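Local atomic coordinates of mitochondrial edited mRNA stability factor 1 (Trypanosoma brucei, PDB entry 6NL1), a protein that probably processes the 5' ends of mitochondrial mRNAs as a Nudix-family enzyme and helps to stabilise edited transcripts in trypanosomes. Residues F206-L220 with T341-Q353. Numbering follows the deposited sequence.
Sequences FRRLANSSEVEWLML and TGCAWMKASMIDQ. With SO4 (sulfate ion), chain E; SO4 (sulfate ion), chain D.
Trp217 and Met219 pair antiparallel with Met346 and Ala344 through four backbone hydrogen bonds, the shortest from Trp217 N to Met346 O (2.7 Å); these join strand 343-346 to strand 216-223. On the face bearing Leu218, the indole of Trp345 is sandwiched. The Arg207 guanidinium lies flat on one side, the planes 10° apart and CZ 3.4 Å from Trp345 CD1, in a cation-pi stack, while Arg207 CD rests over the six-membered ring. Leu218 CD1 makes a CH-pi contact from the opposite side, 4.0 Å from the centroid of that ring. With CG between the backbone N and the carbonyl carbon (chi1 67°) and the chain extended beyond it, Arg207 lies along the indole and directs both NE and NH2 to Glu216 OE1, each 2.7 Å away; this side-on salt bridge helps to fix the rotation of the stacked group. The chain D sulfate, probably from the crystallisation liquor, accepts from Arg207 NH1 and NH2. At the first turn of helix 348-354, the carboxylate of Glu214 receives Ser349 N at OE2 (2.9 Å) and Ser349 OG at OE1 (2.7 Å), both on syn lone pairs; a water links OE2 to Ala348 N. Strand 343-346 thus forms an edge of the mixed sheet of the Nudix fold, and helix 348-354 follows it.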
ATOM      1  N   PHE A 206     -14.947 -11.970   5.483  1.00 20.83           N
ATOM      2  CA  PHE A 206     -16.380 -11.681   5.526  1.00 28.76           C
ATOM      3  C   PHE A 206     -17.135 -12.710   6.362  1.00 29.43           C
ATOM      4  O   PHE A 206     -16.684 -13.840   6.549  1.00 32.14           O
ATOM      5  CB  PHE A 206     -16.987 -11.577   4.109  1.00 23.06           C
ATOM      6  CG  PHE A 206     -17.117 -12.913   3.386  1.00 28.72           C
ATOM      7  CD1 PHE A 206     -16.088 -13.388   2.573  1.00 26.81           C
ATOM      8  CD2 PHE A 206     -18.265 -13.685   3.520  1.00 26.77           C
ATOM      9  CE1 PHE A 206     -16.203 -14.614   1.905  1.00 31.27           C
ATOM     10  CE2 PHE A 206     -18.392 -14.910   2.853  1.00 31.60           C
ATOM     11  CZ  PHE A 206     -17.358 -15.378   2.053  1.00 33.67           C
ATOM     12  N   ARG A 207     -18.281 -12.305   6.890  1.00 30.56           N
ATOM     13  CA  ARG A 207     -19.156 -13.247   7.571  1.00 32.42           C
ATOM     14  C   ARG A 207     -20.540 -13.170   6.933  1.00 37.04           C
ATOM     15  O   ARG A 207     -20.919 -12.144   6.361  1.00 33.51           O
ATOM     16  CB  ARG A 207     -19.230 -12.946   9.074  1.00 26.78           C
ATOM     17  CG  ARG A 207     -19.924 -11.622   9.413  1.00 29.15           C
ATOM     18  CD  ARG A 207     -20.055 -11.430  10.921  1.00 33.92           C
ATOM     19  NE  ARG A 207     -20.714 -10.168  11.250  1.00 35.31           N
ATOM     20  CZ  ARG A 207     -20.942  -9.747  12.490  1.00 44.82           C
ATOM     21  NH1 ARG A 207     -20.565 -10.485  13.527  1.00 31.90           N
ATOM     22  NH2 ARG A 207     -21.547  -8.586  12.697  1.00 34.84           N
ATOM     23  N   ARG A 208     -21.287 -14.259   7.023  1.00 36.86           N
ATOM     24  CA  ARG A 208     -22.651 -14.285   6.503  1.00 44.76           C
ATOM     25  C   ARG A 208     -23.648 -14.112   7.640  1.00 37.79           C
ATOM     26  O   ARG A 208     -23.519 -14.731   8.692  1.00 41.96           O
ATOM     27  CB  ARG A 208     -22.915 -15.605   5.786  1.00 37.96           C
ATOM     28  CG  ARG A 208     -21.954 -15.895   4.643  1.00 45.81           C
ATOM     29  CD  ARG A 208     -22.402 -17.119   3.842  1.00 54.46           C
ATOM     30  NE  ARG A 208     -21.429 -17.476   2.814  1.00 42.50           N
ATOM     31  CZ  ARG A 208     -21.379 -16.929   1.600  1.00 57.08           C
ATOM     32  NH1 ARG A 208     -22.256 -15.991   1.239  1.00 35.31           N
ATOM     33  NH2 ARG A 208     -20.446 -17.321   0.745  1.00 40.67           N
ATOM     34  N   LEU A 209     -24.631 -13.250   7.441  1.00 42.92           N
ATOM     35  CA  LEU A 209     -25.698 -13.105   8.416  1.00 43.04           C
ATOM     36  C   LEU A 209     -26.889 -13.955   7.983  1.00 46.42           C
ATOM     37  O   LEU A 209     -27.178 -14.073   6.786  1.00 48.39           O
ATOM     38  CB  LEU A 209     -26.090 -11.638   8.567  1.00 59.39           C
ATOM     39  N   ALA A 210     -27.564 -14.568   8.950  1.00 43.83           N
ATOM     40  CA  ALA A 210     -28.698 -15.439   8.648  1.00 48.26           C
ATOM     41  C   ALA A 210     -29.785 -14.686   7.889  1.00 61.78           C
ATOM     42  O   ALA A 210     -30.430 -15.228   6.986  1.00 51.74           O
ATOM     43  CB  ALA A 210     -29.265 -16.036   9.931  1.00 55.18           C
ATOM     44  N   ASN A 211     -29.961 -13.420   8.251  1.00 51.74           N
ATOM     45  CA  ASN A 211     -31.042 -12.604   7.720  1.00 82.26           C
ATOM     46  C   ASN A 211     -30.728 -11.889   6.403  1.00 87.99           C
ATOM     47  O   ASN A 211     -31.465 -10.989   5.997  1.00 63.42           O
ATOM     48  CB  ASN A 211     -31.459 -11.570   8.771  1.00 93.98           C
ATOM     49  CG  ASN A 211     -30.275 -10.793   9.328  1.00 93.16           C
ATOM     50  OD1 ASN A 211     -29.898  -9.749   8.797  1.00 81.65           O
ATOM     51  ND2 ASN A 211     -29.680 -11.308  10.399  1.00 96.59           N
ATOM     52  N   SER A 212     -29.655 -12.288   5.726  1.00 76.32           N
ATOM     53  CA  SER A 212     -29.162 -11.489   4.610  1.00 53.87           C
ATOM     54  C   SER A 212     -28.355 -12.279   3.578  1.00 46.64           C
ATOM     55  O   SER A 212     -27.587 -13.168   3.933  1.00 49.92           O
ATOM     56  CB  SER A 212     -28.320 -10.334   5.171  1.00 44.52           C
ATOM     57  OG  SER A 212     -27.813  -9.512   4.139  1.00 81.84           O
ATOM     58  N   SER A 213     -28.532 -11.956   2.298  1.00 39.57           N
ATOM     59  CA  SER A 213     -27.667 -12.517   1.253  1.00 36.52           C
ATOM     60  C   SER A 213     -26.384 -11.683   1.053  1.00 46.65           C
ATOM     61  O   SER A 213     -25.359 -12.206   0.637  1.00 40.58           O
ATOM     62  CB  SER A 213     -28.400 -12.650  -0.078  1.00 35.48           C
ATOM     63  OG  SER A 213     -28.386 -11.440  -0.805  1.00 50.62           O
ATOM     64  N   GLU A 214     -26.444 -10.383   1.332  1.00 27.08           N
ATOM     65  CA  GLU A 214     -25.228  -9.568   1.308  1.00 33.56           C
ATOM     66  C   GLU A 214     -24.373  -9.891   2.531  1.00 27.02           C
ATOM     67  O   GLU A 214     -24.889  -9.993   3.642  1.00 34.15           O
ATOM     68  CB  GLU A 214     -25.550  -8.073   1.283  1.00 27.47           C
ATOM     69  CG  GLU A 214     -24.306  -7.212   1.086  1.00 33.97           C
ATOM     70  CD  GLU A 214     -24.585  -5.726   1.171  1.00 36.84           C
ATOM     71  OE1 GLU A 214     -25.724  -5.337   1.521  1.00 40.12           O
ATOM     72  OE2 GLU A 214     -23.655  -4.945   0.898  1.00 36.40           O
ATOM     73  N   VAL A 215     -23.072 -10.066   2.335  1.00 31.98           N
ATOM     74  CA  VAL A 215     -22.192 -10.378   3.460  1.00 29.33           C
ATOM     75  C   VAL A 215     -21.651  -9.094   4.092  1.00 36.53           C
ATOM     76  O   VAL A 215     -21.744  -8.020   3.492  1.00 27.04           O
ATOM     77  CB  VAL A 215     -21.020 -11.291   3.030  1.00 34.21           C
ATOM     78  CG1 VAL A 215     -21.549 -12.535   2.298  1.00 26.98           C
ATOM     79  CG2 VAL A 215     -20.062 -10.531   2.142  1.00 22.69           C
ATOM     80  N   GLU A 216     -21.113  -9.213   5.309  1.00 24.70           N
ATOM     81  CA  GLU A 216     -20.429  -8.111   5.996  1.00 31.62           C
ATOM     82  C   GLU A 216     -18.912  -8.282   5.920  1.00 24.94           C
ATOM     83  O   GLU A 216     -18.390  -9.388   6.080  1.00 29.83           O
ATOM     84  CB  GLU A 216     -20.848  -8.033   7.475  1.00 27.22           C
ATOM     85  CG  GLU A 216     -22.316  -7.705   7.710  1.00 34.85           C
ATOM     86  CD  GLU A 216     -22.659  -7.445   9.177  1.00 41.91           C
ATOM     87  OE1 GLU A 216     -22.101  -8.113  10.082  1.00 35.97           O
ATOM     88  OE2 GLU A 216     -23.507  -6.565   9.423  1.00 46.09           O
ATOM     89  N   TRP A 217     -18.212  -7.178   5.689  1.00 25.72           N
ATOM     90  CA  TRP A 217     -16.760  -7.187   5.543  1.00 26.47           C
ATOM     91  C   TRP A 217     -16.103  -6.582   6.781  1.00 34.24           C
ATOM     92  O   TRP A 217     -16.548  -5.548   7.294  1.00 24.93           O
ATOM     93  CB  TRP A 217     -16.344  -6.384   4.297  1.00 21.76           C
ATOM     94  CG  TRP A 217     -16.958  -6.889   3.036  1.00 34.24           C
ATOM     95  CD1 TRP A 217     -18.089  -6.425   2.431  1.00 23.45           C
ATOM     96  CD2 TRP A 217     -16.487  -7.983   2.232  1.00 27.57           C
ATOM     97  NE1 TRP A 217     -18.352  -7.162   1.290  1.00 29.24           N
ATOM     98  CE2 TRP A 217     -17.382  -8.122   1.148  1.00 32.53           C
ATOM     99  CE3 TRP A 217     -15.390  -8.857   2.322  1.00 29.40           C
ATOM    100  CZ2 TRP A 217     -17.220  -9.102   0.160  1.00 26.84           C
ATOM    101  CZ3 TRP A 217     -15.228  -9.831   1.339  1.00 30.06           C
ATOM    102  CH2 TRP A 217     -16.145  -9.946   0.273  1.00 28.04           C
ATOM    103  N   LEU A 218     -15.045  -7.224   7.257  1.00 25.41           N
ATOM    104  CA  LEU A 218     -14.249  -6.668   8.346  1.00 30.89           C
ATOM    105  C   LEU A 218     -13.433  -5.479   7.839  1.00 30.89           C
ATOM    106  O   LEU A 218     -12.709  -5.596   6.856  1.00 24.10           O
ATOM    107  CB  LEU A 218     -13.309  -7.732   8.903  1.00 30.77           C
ATOM    108  CG  LEU A 218     -12.612  -7.390  10.216  1.00 40.01           C
ATOM    109  CD1 LEU A 218     -13.648  -7.268  11.317  1.00 32.06           C
ATOM    110  CD2 LEU A 218     -11.577  -8.451  10.567  1.00 31.31           C
ATOM    111  N   MET A 219     -13.546  -4.338   8.509  1.00 26.49           N
ATOM    112  CA  MET A 219     -12.819  -3.150   8.088  1.00 21.00           C
ATOM    113  C   MET A 219     -12.070  -2.459   9.235  1.00 28.91           C
ATOM    114  O   MET A 219     -12.468  -2.562  10.395  1.00 25.25           O
ATOM    115  CB  MET A 219     -13.786  -2.170   7.426  1.00 19.65           C
ATOM    116  CG  MET A 219     -14.541  -2.807   6.259  1.00 28.16           C
ATOM    117  SD  MET A 219     -15.175  -1.595   5.112  1.00 40.44           S
ATOM    118  CE  MET A 219     -15.896  -0.416   6.229  1.00155.59           C
ATOM    119  N   LEU A 220     -10.988  -1.760   8.890  1.00 18.03           N
ATOM    120  CA  LEU A 220     -10.207  -0.979   9.844  1.00 27.13           C
ATOM    121  C   LEU A 220     -10.046   0.426   9.292  1.00 26.47           C
ATOM    122  O   LEU A 220     -10.287   0.665   8.112  1.00 25.94           O
ATOM    123  CB  LEU A 220      -8.797  -1.557  10.020  1.00 29.59           C
ATOM    124  CG  LEU A 220      -8.579  -2.984  10.517  1.00 51.91           C
ATOM    125  CD1 LEU A 220      -8.374  -3.914   9.336  1.00 35.97           C
ATOM    126  CD2 LEU A 220      -7.367  -3.033  11.458  1.00 33.29           C
ATOM    127  N   THR A 341     -10.695  -2.859  19.407  1.00 34.84           N
ATOM    128  CA  THR A 341     -10.047  -3.606  18.328  1.00 33.57           C
ATOM    129  C   THR A 341      -9.740  -2.749  17.107  1.00 33.80           C
ATOM    130  O   THR A 341      -8.899  -3.114  16.294  1.00 37.59           O
ATOM    131  CB  THR A 341     -10.887  -4.812  17.870  1.00 26.19           C
ATOM    132  OG1 THR A 341     -12.102  -4.351  17.261  1.00 33.02           O
ATOM    133  CG2 THR A 341     -11.218  -5.712  19.053  1.00 32.81           C
ATOM    134  N   GLY A 342     -10.424  -1.613  16.980  1.00 28.36           N
ATOM    135  CA  GLY A 342     -10.288  -0.786  15.794  1.00 22.70           C
ATOM    136  C   GLY A 342     -10.892  -1.448  14.561  1.00 31.72           C
ATOM    137  O   GLY A 342     -10.564  -1.091  13.431  1.00 34.41           O
ATOM    138  N   CYS A 343     -11.787  -2.411  14.772  1.00 29.30           N
ATOM    139  CA  CYS A 343     -12.420  -3.105  13.649  1.00 31.71           C
ATOM    140  C   CYS A 343     -13.940  -2.986  13.672  1.00 32.43           C
ATOM    141  O   CYS A 343     -14.540  -2.847  14.739  1.00 29.17           O
ATOM    142  CB  CYS A 343     -12.018  -4.580  13.638  1.00 32.67           C
ATOM    143  SG  CYS A 343     -10.259  -4.868  13.354  1.00 33.92           S
ATOM    144  N   ALA A 344     -14.543  -3.035  12.482  1.00 28.98           N
ATOM    145  CA  ALA A 344     -15.996  -3.041  12.314  1.00 23.98           C
ATOM    146  C   ALA A 344     -16.422  -4.043  11.243  1.00 32.57           C
ATOM    147  O   ALA A 344     -15.715  -4.235  10.249  1.00 30.22           O
ATOM    148  CB  ALA A 344     -16.497  -1.640  11.929  1.00 22.16           C
ATOM    149  N   TRP A 345     -17.586  -4.664  11.439  1.00 30.71           N
ATOM    150  CA  TRP A 345     -18.241  -5.432  10.379  1.00 26.43           C
ATOM    151  C   TRP A 345     -19.159  -4.505   9.605  1.00 32.74           C
ATOM    152  O   TRP A 345     -20.085  -3.926  10.173  1.00 30.14           O
ATOM    153  CB  TRP A 345     -19.067  -6.589  10.948  1.00 25.86           C
ATOM    154  CG  TRP A 345     -18.247  -7.685  11.547  1.00 33.39           C
ATOM    155  CD1 TRP A 345     -18.078  -7.957  12.882  1.00 31.14           C
ATOM    156  CD2 TRP A 345     -17.472  -8.656  10.838  1.00 30.04           C
ATOM    157  NE1 TRP A 345     -17.252  -9.042  13.040  1.00 31.62           N
ATOM    158  CE2 TRP A 345     -16.865  -9.490  11.803  1.00 34.72           C
ATOM    159  CE3 TRP A 345     -17.233  -8.904   9.482  1.00 25.87           C
ATOM    160  CZ2 TRP A 345     -16.037 -10.553  11.454  1.00 29.67           C
ATOM    161  CZ3 TRP A 345     -16.410  -9.961   9.135  1.00 29.21           C
ATOM    162  CH2 TRP A 345     -15.821 -10.774  10.119  1.00 32.20           C
ATOM    163  N   MET A 346     -18.912  -4.364   8.309  1.00 28.28           N
ATOM    164  CA  MET A 346     -19.671  -3.411   7.504  1.00 28.61           C
ATOM    165  C   MET A 346     -20.113  -3.971   6.166  1.00 32.29           C
ATOM    166  O   MET A 346     -19.373  -4.713   5.524  1.00 27.62           O
ATOM    167  CB  MET A 346     -18.835  -2.150   7.273  1.00 25.85           C
ATOM    168  CG  MET A 346     -18.520  -1.374   8.565  1.00 36.67           C
ATOM    169  SD  MET A 346     -17.882   0.299   8.295  1.00 49.21           S
ATOM    170  CE  MET A 346     -18.075   0.999   9.932  1.00129.65           C
ATOM    171  N   LYS A 347     -21.319  -3.591   5.749  1.00 29.29           N
ATOM    172  CA  LYS A 347     -21.837  -3.933   4.433  1.00 27.68           C
ATOM    173  C   LYS A 347     -21.425  -2.894   3.410  1.00 33.16           C
ATOM    174  O   LYS A 347     -21.494  -1.698   3.670  1.00 30.81           O
ATOM    175  CB  LYS A 347     -23.366  -4.000   4.451  1.00 30.69           C
ATOM    176  CG  LYS A 347     -23.939  -5.188   5.191  1.00 30.06           C
ATOM    177  CD  LYS A 347     -25.444  -5.221   5.038  1.00 33.38           C
ATOM    178  CE  LYS A 347     -26.033  -6.492   5.629  1.00 41.07           C
ATOM    179  NZ  LYS A 347     -27.511  -6.500   5.480  1.00 49.67           N
ATOM    180  N   ALA A 348     -21.028  -3.351   2.227  1.00 31.33           N
ATOM    181  CA  ALA A 348     -20.763  -2.428   1.136  1.00 34.18           C
ATOM    182  C   ALA A 348     -21.966  -1.526   0.846  1.00 31.56           C
ATOM    183  O   ALA A 348     -21.800  -0.338   0.572  1.00 32.86           O
ATOM    184  CB  ALA A 348     -20.353  -3.181  -0.102  1.00 27.27           C
ATOM    185  N   SER A 349     -23.176  -2.081   0.902  1.00 27.80           N
ATOM    186  CA  SER A 349     -24.370  -1.280   0.631  1.00 29.49           C
ATOM    187  C   SER A 349     -24.520  -0.144   1.651  1.00 36.53           C
ATOM    188  O   SER A 349     -24.994   0.941   1.332  1.00 34.10           O
ATOM    189  CB  SER A 349     -25.631  -2.141   0.631  1.00 25.31           C
ATOM    190  OG  SER A 349     -25.888  -2.659   1.928  1.00 30.65           O
ATOM    191  N   MET A 350     -24.124  -0.406   2.884  1.00 30.52           N
ATOM    192  CA  MET A 350     -24.207   0.610   3.913  1.00 33.38           C
ATOM    193  C   MET A 350     -23.187   1.707   3.624  1.00 37.72           C
ATOM    194  O   MET A 350     -23.478   2.893   3.756  1.00 29.71           O
ATOM    195  CB  MET A 350     -23.957  -0.004   5.279  1.00 32.09           C
ATOM    196  CG  MET A 350     -24.633   0.764   6.397  1.00 71.15           C
ATOM    197  SD  MET A 350     -23.450   1.185   7.662  1.00 72.37           S
ATOM    198  CE  MET A 350     -22.220   1.952   6.641  1.00 31.35           C
ATOM    199  N   ILE A 351     -21.993   1.308   3.213  1.00 31.78           N
ATOM    200  CA  ILE A 351     -20.998   2.277   2.793  1.00 32.48           C
ATOM    201  C   ILE A 351     -21.494   3.135   1.630  1.00 43.72           C
ATOM    202  O   ILE A 351     -21.323   4.354   1.655  1.00 43.13           O
ATOM    203  CB  ILE A 351     -19.643   1.624   2.479  1.00 38.86           C
ATOM    204  CG1 ILE A 351     -18.894   1.363   3.786  1.00 41.67           C
ATOM    205  CG2 ILE A 351     -18.800   2.531   1.601  1.00 38.98           C
ATOM    206  CD1 ILE A 351     -18.291   0.000   3.859  1.00 50.15           C
ATOM    207  N   ASP A 352     -22.127   2.513   0.634  1.00 37.78           N
ATOM    208  CA  ASP A 352     -22.660   3.260  -0.511  1.00 29.37           C
ATOM    209  C   ASP A 352     -23.713   4.284  -0.079  1.00 39.79           C
ATOM    210  O   ASP A 352     -23.736   5.401  -0.579  1.00 36.89           O
ATOM    211  CB  ASP A 352     -23.261   2.320  -1.574  1.00 31.16           C
ATOM    212  CG  ASP A 352     -22.214   1.439  -2.231  1.00 37.69           C
ATOM    213  OD1 ASP A 352     -21.018   1.771  -2.136  1.00 40.36           O
ATOM    214  OD2 ASP A 352     -22.585   0.414  -2.842  1.00 42.37           O
ATOM    215  N   GLN A 353     -24.586   3.894   0.843  1.00 28.72           N
ATOM    216  CA  GLN A 353     -25.629   4.795   1.327  1.00 48.09           C
ATOM    217  C   GLN A 353     -25.072   6.009   2.066  1.00 42.68           C
ATOM    218  O   GLN A 353     -25.688   7.072   2.065  1.00 67.97           O
ATOM    219  CB  GLN A 353     -26.619   4.050   2.220  1.00 40.70           C
ATOM    220  CG  GLN A 353     -27.400   2.977   1.496  1.00 75.00           C
ATOM    221  CD  GLN A 353     -28.859   2.974   1.891  1.00120.12           C
ATOM    222  OE1 GLN A 353     -29.466   4.031   2.064  1.00132.13           O
ATOM    223  NE2 GLN A 353     -29.431   1.783   2.043  1.00116.51           N
TER
HETATM  224  S   SO4 E 404     -15.495  -6.465  15.643  1.00111.37           S
HETATM  225  O1  SO4 E 404     -16.207  -7.600  16.232  1.00140.34           O
HETATM  226  O2  SO4 E 404     -14.288  -6.159  16.415  1.00 60.45           O
HETATM  227  O3  SO4 E 404     -15.112  -6.808  14.278  1.00125.18           O
HETATM  228  O4  SO4 E 404     -16.388  -5.308  15.628  1.00 96.07           O
HETATM  229  S   SO4 D 403     -21.535  -8.400  16.547  1.00104.09           S
HETATM  230  O1  SO4 D 403     -21.999  -8.276  17.928  1.00115.48           O
HETATM  231  O2  SO4 D 403     -20.332  -7.581  16.355  1.00 71.72           O
HETATM  232  O3  SO4 D 403     -21.228  -9.803  16.275  1.00 88.64           O
HETATM  233  O4  SO4 D 403     -22.602  -7.954  15.654  1.00 69.54           O
HETATM  234  O   HOH W   1     -21.219  -6.243   1.546  1.00 27.27           O
HETATM  235  O   HOH W   2     -22.760  -4.048  10.100  1.00 47.61           O